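Local structure of subtilisin-like serine protease (Fervidobacterium pennivorans, 1R6V) at residues A[332-344]-A[421-433]. The protein is a keratin-degrading serine endopeptidase of the subtilisin family that lets its bacterium grow on native feathers. The protein carries 1 engineered substitution. Numbering follows the deposited sequence.
Sequences SSRSDGVSVGAPG and GWDHDTGYGLVKL
At the edge of the catalytic domain's central sheet, strand 338-343 is bridged by the loop 421-433: G341 pairs with L430, its N donating to G429 O (2.9 Å, 172° at the hydrogen) and its O accepting from V431 N nearly in line with the carbonyl. Two residues earlier along the strand, S339 O accepts from Y428 N (2.9 Å), within the type II' turn T426-G429. G427, at positive phi, lays its CA against V338 O and S339 O.

Strand 314-322 runs parallel on the other side of 338-343, as in the subtilisin fold; the loop takes the remaining edge just before helix 433-438. Beside the bridge, V431 sends CG1 between its own N and carbonyl carbon (chi1 67°), which brings it to A342 CB at 3.9 Å; its CB meets V340 CG2. V338 CG1 presses on the T426-G427 peptide.

Toward the surface, the type I turn S335-V338 is gripped by H424. S335 N donates to H424 O with a bent geometry (144°), while D336 CB sits over one face of the imidazole, 3.8 Å from its centroid, in a CH-pi contact; D336 OD2 accepts a hydrogen bond from C477 N of the Ig-like beta-sandwich domain. Extended from CG to NE, R334 runs past H424 CB, and D425 OD2 lies 3.7 Å from R334 NE, well out of the guanidinium plane: a long, purely electrostatic salt bridge. A water accepts from S332 OG and donates to S333 O and D425 O, tying the two backbones together.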
# COMPACT_ATOMS: atom_id res chain seq x y z
N SER A 332 19.33 2.83 7.57
CA SER A 332 18.16 1.95 7.68
C SER A 332 17.05 2.66 8.46
O SER A 332 17.24 3.03 9.62
CB SER A 332 18.56 0.65 8.38
OG SER A 332 17.64 -0.40 8.10
N SER A 333 15.90 2.85 7.82
CA SER A 333 14.79 3.54 8.47
C SER A 333 14.27 2.79 9.69
O SER A 333 13.95 1.60 9.62
CB SER A 333 13.65 3.76 7.47
N ARG A 334 14.20 3.51 10.81
CA ARG A 334 13.72 2.96 12.08
C ARG A 334 12.19 2.90 12.06
O ARG A 334 11.53 3.91 11.82
CB ARG A 334 14.21 3.83 13.25
CG ARG A 334 13.58 3.49 14.59
CD ARG A 334 14.15 4.32 15.74
NE ARG A 334 13.52 3.98 17.02
CZ ARG A 334 13.94 4.40 18.20
NH1 ARG A 334 15.01 5.20 18.29
NH2 ARG A 334 13.30 4.03 19.30
N SER A 335 11.64 1.72 12.31
CA SER A 335 10.20 1.54 12.32
C SER A 335 9.80 0.31 13.13
O SER A 335 10.51 -0.69 13.15
CB SER A 335 9.68 1.41 10.88
OG SER A 335 10.38 0.40 10.17
N ASP A 336 8.67 0.41 13.81
CA ASP A 336 8.19 -0.71 14.61
C ASP A 336 7.86 -1.91 13.73
O ASP A 336 7.70 -3.02 14.24
CB ASP A 336 6.94 -0.31 15.38
CG ASP A 336 5.87 0.24 14.46
OD1 ASP A 336 5.86 1.48 14.26
OD2 ASP A 336 5.07 -0.55 13.92
N GLY A 337 7.75 -1.68 12.42
CA GLY A 337 7.42 -2.74 11.50
C GLY A 337 8.57 -3.65 11.11
O GLY A 337 8.35 -4.69 10.48
N VAL A 338 9.80 -3.30 11.48
CA VAL A 338 10.95 -4.12 11.13
C VAL A 338 10.89 -5.48 11.82
O VAL A 338 10.74 -5.55 13.04
CB VAL A 338 12.29 -3.43 11.52
CG1 VAL A 338 13.46 -4.36 11.26
CG2 VAL A 338 12.44 -2.14 10.75
N SER A 339 11.01 -6.56 11.04
CA SER A 339 10.99 -7.91 11.63
C SER A 339 12.38 -8.34 12.07
O SER A 339 12.58 -8.72 13.22
CB SER A 339 10.42 -8.93 10.63
OG SER A 339 11.22 -9.00 9.46
N VAL A 340 13.35 -8.27 11.15
CA VAL A 340 14.72 -8.67 11.44
C VAL A 340 15.71 -7.84 10.62
O VAL A 340 15.32 -7.11 9.71
CB VAL A 340 14.99 -10.17 11.08
CG1 VAL A 340 14.06 -11.09 11.89
CG2 VAL A 340 14.78 -10.39 9.58
N GLY A 341 16.98 -7.94 10.99
CA GLY A 341 18.01 -7.25 10.24
C GLY A 341 18.90 -8.31 9.61
O GLY A 341 18.88 -9.48 10.01
N ALA A 342 19.67 -7.92 8.60
CA ALA A 342 20.57 -8.86 7.95
C ALA A 342 21.76 -8.07 7.44
O ALA A 342 21.69 -6.85 7.35
CB ALA A 342 19.87 -9.58 6.76
N PRO A 343 22.85 -8.76 7.08
CA PRO A 343 24.06 -8.09 6.57
C PRO A 343 23.70 -7.15 5.42
O PRO A 343 23.05 -7.58 4.47
CB PRO A 343 24.97 -9.25 6.15
CG PRO A 343 24.05 -10.43 6.05
CD PRO A 343 23.04 -10.22 7.12
N GLY A 344 24.11 -5.89 5.52
CA GLY A 344 23.76 -4.92 4.49
C GLY A 344 24.85 -3.89 4.22
O GLY A 344 24.58 -2.80 3.71
N GLY A 421 16.11 -7.73 23.19
CA GLY A 421 15.06 -8.59 22.68
C GLY A 421 14.37 -8.11 21.42
O GLY A 421 14.19 -8.89 20.48
N TRP A 422 13.97 -6.84 21.39
CA TRP A 422 13.29 -6.25 20.24
C TRP A 422 13.41 -4.73 20.29
O TRP A 422 13.35 -4.14 21.37
CB TRP A 422 11.81 -6.61 20.24
CG TRP A 422 11.05 -5.99 19.10
CD1 TRP A 422 10.86 -6.52 17.85
CD2 TRP A 422 10.40 -4.71 19.09
NE1 TRP A 422 10.13 -5.66 17.08
CE2 TRP A 422 9.83 -4.54 17.81
CE3 TRP A 422 10.24 -3.69 20.04
CZ2 TRP A 422 9.12 -3.40 17.45
CZ3 TRP A 422 9.53 -2.55 19.68
CH2 TRP A 422 8.97 -2.42 18.39
N ASP A 423 13.56 -4.11 19.12
CA ASP A 423 13.63 -2.65 19.01
C ASP A 423 13.22 -2.19 17.61
O ASP A 423 13.15 -3.00 16.69
CB ASP A 423 15.04 -2.14 19.38
CG ASP A 423 16.14 -2.73 18.51
OD1 ASP A 423 16.05 -2.60 17.27
OD2 ASP A 423 17.10 -3.30 19.08
N HIS A 424 12.93 -0.90 17.46
CA HIS A 424 12.50 -0.33 16.18
C HIS A 424 13.59 -0.27 15.12
O HIS A 424 13.31 -0.01 13.95
CB HIS A 424 11.96 1.10 16.37
CG HIS A 424 10.66 1.18 17.09
ND1 HIS A 424 9.60 1.95 16.65
CD2 HIS A 424 10.24 0.61 18.25
CE1 HIS A 424 8.59 1.85 17.49
NE2 HIS A 424 8.95 1.04 18.47
N ASP A 425 14.83 -0.48 15.51
CA ASP A 425 15.92 -0.40 14.55
C ASP A 425 16.15 -1.70 13.78
O ASP A 425 16.25 -1.69 12.55
CB ASP A 425 17.21 0.00 15.27
CG ASP A 425 17.21 1.45 15.70
OD1 ASP A 425 18.15 1.87 16.40
OD2 ASP A 425 16.27 2.17 15.33
N THR A 426 16.22 -2.80 14.51
CA THR A 426 16.50 -4.09 13.89
C THR A 426 15.47 -5.17 14.21
O THR A 426 15.73 -6.35 13.99
CB THR A 426 17.88 -4.60 14.33
OG1 THR A 426 18.15 -5.88 13.73
CG2 THR A 426 17.92 -4.72 15.84
N GLY A 427 14.32 -4.76 14.71
CA GLY A 427 13.31 -5.75 15.05
C GLY A 427 13.84 -6.72 16.09
O GLY A 427 14.44 -6.30 17.08
N TYR A 428 13.65 -8.02 15.87
CA TYR A 428 14.11 -9.01 16.84
C TYR A 428 15.58 -9.39 16.76
O TYR A 428 16.04 -10.23 17.53
CB TYR A 428 13.22 -10.26 16.74
CG TYR A 428 11.77 -9.95 17.02
CD1 TYR A 428 10.92 -9.54 16.00
CD2 TYR A 428 11.26 -10.01 18.32
CE1 TYR A 428 9.59 -9.20 16.26
CE2 TYR A 428 9.93 -9.66 18.59
CZ TYR A 428 9.10 -9.25 17.56
OH TYR A 428 7.80 -8.89 17.81
N GLY A 429 16.32 -8.77 15.85
CA GLY A 429 17.75 -9.04 15.73
C GLY A 429 18.23 -9.53 14.39
O GLY A 429 17.54 -9.40 13.38
N LEU A 430 19.43 -10.09 14.38
CA LEU A 430 20.07 -10.63 13.19
C LEU A 430 19.43 -11.94 12.75
O LEU A 430 19.31 -12.88 13.54
CB LEU A 430 21.55 -10.88 13.47
CG LEU A 430 22.34 -11.70 12.46
CD1 LEU A 430 22.44 -10.92 11.12
CD2 LEU A 430 23.75 -11.99 13.01
N VAL A 431 19.02 -12.02 11.49
CA VAL A 431 18.42 -13.26 11.00
C VAL A 431 19.47 -14.38 11.07
O VAL A 431 20.64 -14.18 10.74
CB VAL A 431 17.90 -13.08 9.53
CG1 VAL A 431 19.07 -12.89 8.57
CG2 VAL A 431 17.05 -14.29 9.11
N LYS A 432 19.04 -15.56 11.51
CA LYS A 432 19.93 -16.71 11.63
C LYS A 432 19.35 -17.92 10.92
O LYS A 432 18.39 -18.54 11.38
CB LYS A 432 20.16 -17.03 13.11
CG LYS A 432 21.13 -16.06 13.80
CD LYS A 432 22.52 -16.34 13.28
CE LYS A 432 23.57 -15.62 14.10
NZ LYS A 432 24.91 -15.91 13.53
N LEU A 433 19.95 -18.25 9.78
CA LEU A 433 19.50 -19.38 8.97
C LEU A 433 19.68 -20.70 9.72
O LEU A 433 18.81 -21.56 9.68
CB LEU A 433 20.28 -19.45 7.65
CG LEU A 433 19.64 -20.05 6.39
CD1 LEU A 433 20.75 -20.60 5.50
CD2 LEU A 433 18.63 -21.13 6.70
O HOH W 1 16.03 0.10 10.46